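Local coordinates for glycosyltransferase Gtf1 (Streptococcus pneumoniae, PDB 4PQG), which is a glycosyltransferase of the GT-B clan, built from two parallel-sheet domains and an added beta-sheet domain, and holds uridine-5'-diphosphate in this structure, at residues L416-A421 and Q438-D443; G444-L449 and R482-Q487. All blocks are in the same frame, centred on the assembly; numbering follows the deposited sequence.

In the fold
Both contacts lie in the C-terminal parallel-sheet domain of this GT-B protein, their centres about 9 Å apart and on the same side of the chain's centre. Contact 1 joins helix 416-423, whose first turn grips UDP, to the end of helix 436-440; contact 2 follows in series, tying the loop that leads into edge strand 447-450 to helix 478-489. The two are bonded to each other as well: Asn446 ND2 lies 2.8 Å from Phe440 O, and Asp443 OD1 lies 2.8 Å from Leu449 N, both probable hydrogen bonds. Packing behind the UDP-binding helix thus continues, by way of the 441-446 loop, to an edge strand of the sheet.

Contact 1 (L416-A421 and Q438-D443). With UDP (uridine-5'-diphosphate), chain C.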
# COMPACT_ATOMS: atom_id res chain seq x y z
N LEU A 416 5.48 6.96 7.19
CA LEU A 416 4.24 7.15 7.90
C LEU A 416 4.27 6.61 9.34
O LEU A 416 3.69 7.23 10.22
CB LEU A 416 3.08 6.54 7.11
CG LEU A 416 2.66 7.34 5.86
CD1 LEU A 416 1.72 6.54 4.95
CD2 LEU A 416 2.08 8.71 6.18
N THR A 417 4.93 5.47 9.57
CA THR A 417 5.05 4.94 10.95
C THR A 417 5.92 5.83 11.87
O THR A 417 5.76 5.78 13.10
CB THR A 417 5.60 3.51 11.03
OG1 THR A 417 6.93 3.48 10.50
CG2 THR A 417 4.67 2.53 10.27
N LEU A 418 6.81 6.62 11.29
CA LEU A 418 7.60 7.58 12.07
C LEU A 418 6.70 8.72 12.57
O LEU A 418 6.75 9.11 13.73
CB LEU A 418 8.77 8.13 11.26
CG LEU A 418 9.72 7.17 10.53
CD1 LEU A 418 10.77 7.97 9.77
CD2 LEU A 418 10.37 6.19 11.49
N MET A 419 5.86 9.24 11.68
CA MET A 419 4.85 10.25 12.03
C MET A 419 3.84 9.70 13.04
O MET A 419 3.53 10.34 14.05
CB MET A 419 4.11 10.72 10.77
CG MET A 419 3.05 11.79 11.04
SD MET A 419 1.89 11.97 9.68
CE MET A 419 0.95 10.45 9.90
N GLU A 420 3.35 8.51 12.75
CA GLU A 420 2.42 7.84 13.64
C GLU A 420 3.05 7.63 15.01
O GLU A 420 2.43 7.94 16.04
CB GLU A 420 1.92 6.53 13.01
CG GLU A 420 0.97 6.76 11.82
CD GLU A 420 0.81 5.55 10.89
OE1 GLU A 420 1.16 4.41 11.30
OE2 GLU A 420 0.35 5.75 9.73
N ALA A 421 4.28 7.12 15.03
CA ALA A 421 5.01 6.92 16.28
C ALA A 421 5.16 8.21 17.13
O ALA A 421 4.85 8.19 18.31
CB ALA A 421 6.37 6.26 16.02
N GLN A 438 15.44 12.45 9.23
CA GLN A 438 15.93 13.80 9.45
C GLN A 438 14.78 14.80 9.68
O GLN A 438 14.99 15.83 10.31
CB GLN A 438 16.85 14.23 8.31
CG GLN A 438 18.16 13.46 8.30
CD GLN A 438 18.91 13.54 6.98
OE1 GLN A 438 18.40 14.06 5.99
NE2 GLN A 438 20.13 12.99 6.96
N THR A 439 13.58 14.47 9.19
CA THR A 439 12.36 15.23 9.50
C THR A 439 11.83 14.96 10.93
O THR A 439 11.45 15.89 11.66
CB THR A 439 11.23 14.95 8.45
OG1 THR A 439 11.70 15.28 7.14
CG2 THR A 439 10.02 15.81 8.71
N PHE A 440 11.81 13.70 11.34
CA PHE A 440 11.12 13.33 12.58
C PHE A 440 11.98 13.15 13.84
O PHE A 440 11.43 13.07 14.94
CB PHE A 440 10.25 12.09 12.37
CG PHE A 440 9.14 12.30 11.38
CD1 PHE A 440 8.11 13.20 11.65
CD2 PHE A 440 9.14 11.61 10.17
CE1 PHE A 440 7.09 13.40 10.74
CE2 PHE A 440 8.12 11.82 9.25
CZ PHE A 440 7.09 12.71 9.54
N ILE A 441 13.30 13.08 13.68
CA ILE A 441 14.22 12.88 14.81
C ILE A 441 15.11 14.11 15.00
O ILE A 441 15.83 14.51 14.08
CB ILE A 441 15.10 11.61 14.66
CG1 ILE A 441 14.28 10.40 14.22
CG2 ILE A 441 15.84 11.31 15.96
CD1 ILE A 441 15.09 9.13 14.02
N GLU A 442 15.02 14.71 16.18
CA GLU A 442 15.96 15.75 16.64
C GLU A 442 16.96 15.07 17.55
O GLU A 442 16.63 14.74 18.69
CB GLU A 442 15.23 16.82 17.44
CG GLU A 442 14.18 17.58 16.67
CD GLU A 442 14.69 18.88 16.09
OE1 GLU A 442 15.87 19.22 16.32
OE2 GLU A 442 13.89 19.54 15.39
N ASP A 443 18.18 14.85 17.06
CA ASP A 443 19.14 14.06 17.80
C ASP A 443 19.32 14.60 19.21
O ASP A 443 19.61 15.78 19.39
CB ASP A 443 20.50 14.01 17.09
CG ASP A 443 21.48 13.06 17.78
OD1 ASP A 443 21.09 11.91 18.05
OD2 ASP A 443 22.62 13.48 18.06
N1 UDP C . 1.21 -0.49 8.70
C2 UDP C . 0.08 -1.09 9.30
N3 UDP C . 0.23 -2.17 10.05
C4 UDP C . 1.43 -2.74 10.26
C5 UDP C . 2.58 -2.18 9.68
C6 UDP C . 2.43 -1.04 8.89
O2 UDP C . -1.07 -0.60 9.15
O4 UDP C . 1.49 -3.76 10.98
C1' UDP C . 1.01 0.73 7.91
C2' UDP C . 1.52 1.92 8.72
O2' UDP C . 0.55 2.46 9.63
C3' UDP C . 1.92 2.94 7.67
C4' UDP C . 2.23 2.10 6.44
O4' UDP C . 1.80 0.76 6.72
O3' UDP C . 0.84 3.83 7.37
C5' UDP C . 3.73 2.05 6.11
O5' UDP C . 4.12 3.31 5.60
PA UDP C . 5.64 3.82 5.69
O1A UDP C . 5.73 5.17 5.05
O2A UDP C . 6.06 3.68 7.14
O3A UDP C . 6.56 2.69 4.99
PB UDP C . 6.59 2.15 3.47
O1B UDP C . 8.07 2.02 3.18
O2B UDP C . 5.84 0.83 3.52
O3B UDP C . 5.95 3.23 2.62
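Apolar packing joins the two segments through one aromatic ring, that of Phe440, which lies against the back of helix 416-423. Leu418 CB sits 3.7 Å from Phe440 CD2 at one side of the ring, with the CD1 branch of the leucine following at longer range, while Met419 CB approaches Phe440 CZ at 3.8 Å. Between these two side chains the helix backbone itself passes across the ring, and Met419 N stands 4.1 Å above its centre; Thr439 CG2, from the residue before the phenylalanine, occupies the opposite face. Met419 turns CG anti to its backbone N (chi1 -179°), which carries the sulfur away from the ring while CB stays against it. Phe414 meets the same ring edge-to-face, and Phe492 and Leu428 add to this buried apolar cluster.

The polar contacts gather on the UDP side of the helix. In the GT-B fold the nucleotide lies in the cleft between two Rossmann-like domains, and here the N-terminus of helix 416-423 points its first backbone N-H groups at the alpha phosphate. Leu416 N donates to O1A of UDP over 2.8 Å, nearly straight at 166°, and Thr417 N reaches O2A of UDP at 3.2 Å and 173°. The helix dipole would be expected to reinforce this hold on the anion.

One turn further on, Glu420 uses both carboxylate oxygens on the ribose. O2' of UDP donates to Glu420 OE1 at 2.6 Å and O3' of UDP to Glu420 OE2 at 3.1 Å, a bidentate grip that fixes the sugar's two hydroxyls. The carboxylate is itself positioned by Tyr399 OH at OE1 and Tyr31 OH at OE2, the latter from helix 24-38 of the other domain.

Contact 2 (G444-L449 and R482-Q487); sequences GQNGYL and RAYSYQ
Gln445 meets Tyr484 from above the ring: its CB stands 3.6 Å from the ring centroid and only 3° off the normal, a well-centred CH-pi contact. A bend at chi2 turns OE1 of Gln445 back toward the ring, 3.8 Å from Tyr484 CE1, with the amide plane inclined 44° to the ring. The carbonyl O of Gln445 rests 3.2 Å from Tyr484 CB, so backbone and side chain together follow the tyrosine from its root outward. Tyr484 also touches Glu442.

Asn446 comes next, where the CA atoms of the two segments come nearest, Asn446 opposite Tyr484, and its CB packs 3.8 Å from Tyr484 CB. Here the chain enters strand 447-450, an edge strand of the six-stranded parallel sheet in this Rossmann-like domain, and helix 478-489 lies against that entrance. With CG set between the backbone N and the carbonyl carbon (chi1 76°), the amide of Asn446 passes beside Ser485, and its ND2 makes a weak hydrogen bond of 3.4 Å to Ser485 OG. A stronger partner lies elsewhere: Asn446 OD1 accepts from Glu442 N. Ser485 OG, likewise buried, is bonded to Leu426 O. Beyond the contact, Tyr448 continues the strand through backbone bonds to Leu428 and Gly430.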
# COMPACT_ATOMS: atom_id res chain seq x y z
N GLY A 444 19.12 13.73 20.19
CA GLY A 444 19.30 14.08 21.59
C GLY A 444 18.10 14.75 22.23
O GLY A 444 18.10 14.96 23.44
N GLN A 445 17.09 15.10 21.43
CA GLN A 445 15.90 15.79 21.94
C GLN A 445 14.69 14.87 21.97
O GLN A 445 13.97 14.81 22.97
CB GLN A 445 15.57 17.05 21.11
CG GLN A 445 16.65 18.13 21.08
CD GLN A 445 16.95 18.75 22.44
OE1 GLN A 445 16.11 18.73 23.35
NE2 GLN A 445 18.16 19.29 22.58
N ASN A 446 14.43 14.16 20.86
CA ASN A 446 13.34 13.17 20.87
C ASN A 446 13.81 11.76 20.53
O ASN A 446 13.02 10.90 20.15
CB ASN A 446 12.16 13.63 19.98
CG ASN A 446 12.43 13.45 18.50
OD1 ASN A 446 13.50 13.82 18.01
ND2 ASN A 446 11.45 12.89 17.78
N GLY A 447 15.10 11.52 20.72
CA GLY A 447 15.69 10.23 20.39
C GLY A 447 17.09 10.45 19.88
O GLY A 447 17.77 11.40 20.30
N TYR A 448 17.52 9.56 18.99
CA TYR A 448 18.88 9.60 18.45
C TYR A 448 18.98 9.30 16.96
O TYR A 448 18.34 8.39 16.46
CB TYR A 448 19.76 8.60 19.17
CG TYR A 448 19.88 8.78 20.66
CD1 TYR A 448 20.53 9.90 21.20
CD2 TYR A 448 19.38 7.82 21.53
CE1 TYR A 448 20.65 10.06 22.58
CE2 TYR A 448 19.50 7.96 22.90
CZ TYR A 448 20.14 9.07 23.41
OH TYR A 448 20.24 9.18 24.78
N LEU A 449 19.82 10.07 16.28
CA LEU A 449 20.22 9.78 14.94
C LEU A 449 21.57 9.07 14.97
O LEU A 449 22.54 9.58 15.53
CB LEU A 449 20.28 11.05 14.11
CG LEU A 449 18.94 11.67 13.71
CD1 LEU A 449 19.14 13.06 13.11
CD2 LEU A 449 18.18 10.80 12.72
N ARG A 482 9.86 11.70 24.85
CA ARG A 482 8.44 11.60 24.55
C ARG A 482 7.79 12.98 24.39
O ARG A 482 7.09 13.24 23.40
CB ARG A 482 7.71 10.76 25.60
CG ARG A 482 6.21 10.98 25.66
CD ARG A 482 5.51 9.93 26.49
NE ARG A 482 5.90 9.98 27.90
CZ ARG A 482 6.56 9.02 28.54
NH1 ARG A 482 6.86 9.17 29.83
NH2 ARG A 482 6.93 7.91 27.92
N ALA A 483 8.07 13.88 25.33
CA ALA A 483 7.46 15.21 25.32
C ALA A 483 7.87 15.97 24.07
O ALA A 483 7.07 16.66 23.44
CB ALA A 483 7.84 15.98 26.58
N TYR A 484 9.13 15.79 23.69
CA TYR A 484 9.65 16.42 22.49
C TYR A 484 9.04 15.82 21.20
O TYR A 484 8.83 16.54 20.23
CB TYR A 484 11.18 16.36 22.48
CG TYR A 484 11.78 17.50 21.72
CD1 TYR A 484 12.24 18.65 22.39
CD2 TYR A 484 11.89 17.46 20.32
CE1 TYR A 484 12.79 19.71 21.68
CE2 TYR A 484 12.44 18.51 19.61
CZ TYR A 484 12.88 19.63 20.29
OH TYR A 484 13.43 20.66 19.58
N SER A 485 8.77 14.51 21.20
CA SER A 485 8.09 13.86 20.06
C SER A 485 6.72 14.47 19.80
O SER A 485 6.40 14.86 18.67
CB SER A 485 7.96 12.34 20.27
OG SER A 485 9.16 11.66 19.95
N TYR A 486 5.90 14.55 20.86
CA TYR A 486 4.60 15.25 20.80
C TYR A 486 4.76 16.68 20.28
O TYR A 486 3.95 17.16 19.47
CB TYR A 486 3.98 15.29 22.19
CG TYR A 486 3.35 14.00 22.66
CD1 TYR A 486 2.39 13.35 21.88
CD2 TYR A 486 3.66 13.46 23.91
CE1 TYR A 486 1.79 12.17 22.32
CE2 TYR A 486 3.07 12.29 24.36
CZ TYR A 486 2.13 11.65 23.55
OH TYR A 486 1.52 10.49 23.98
N GLN A 487 5.81 17.37 20.73
CA GLN A 487 6.08 18.72 20.25
C GLN A 487 6.35 18.74 18.73
O GLN A 487 5.74 19.55 18.01
CB GLN A 487 7.24 19.35 21.03
CG GLN A 487 7.50 20.82 20.71
CD GLN A 487 8.75 21.34 21.39
OE1 GLN A 487 8.88 21.24 22.62
NE2 GLN A 487 9.69 21.86 20.61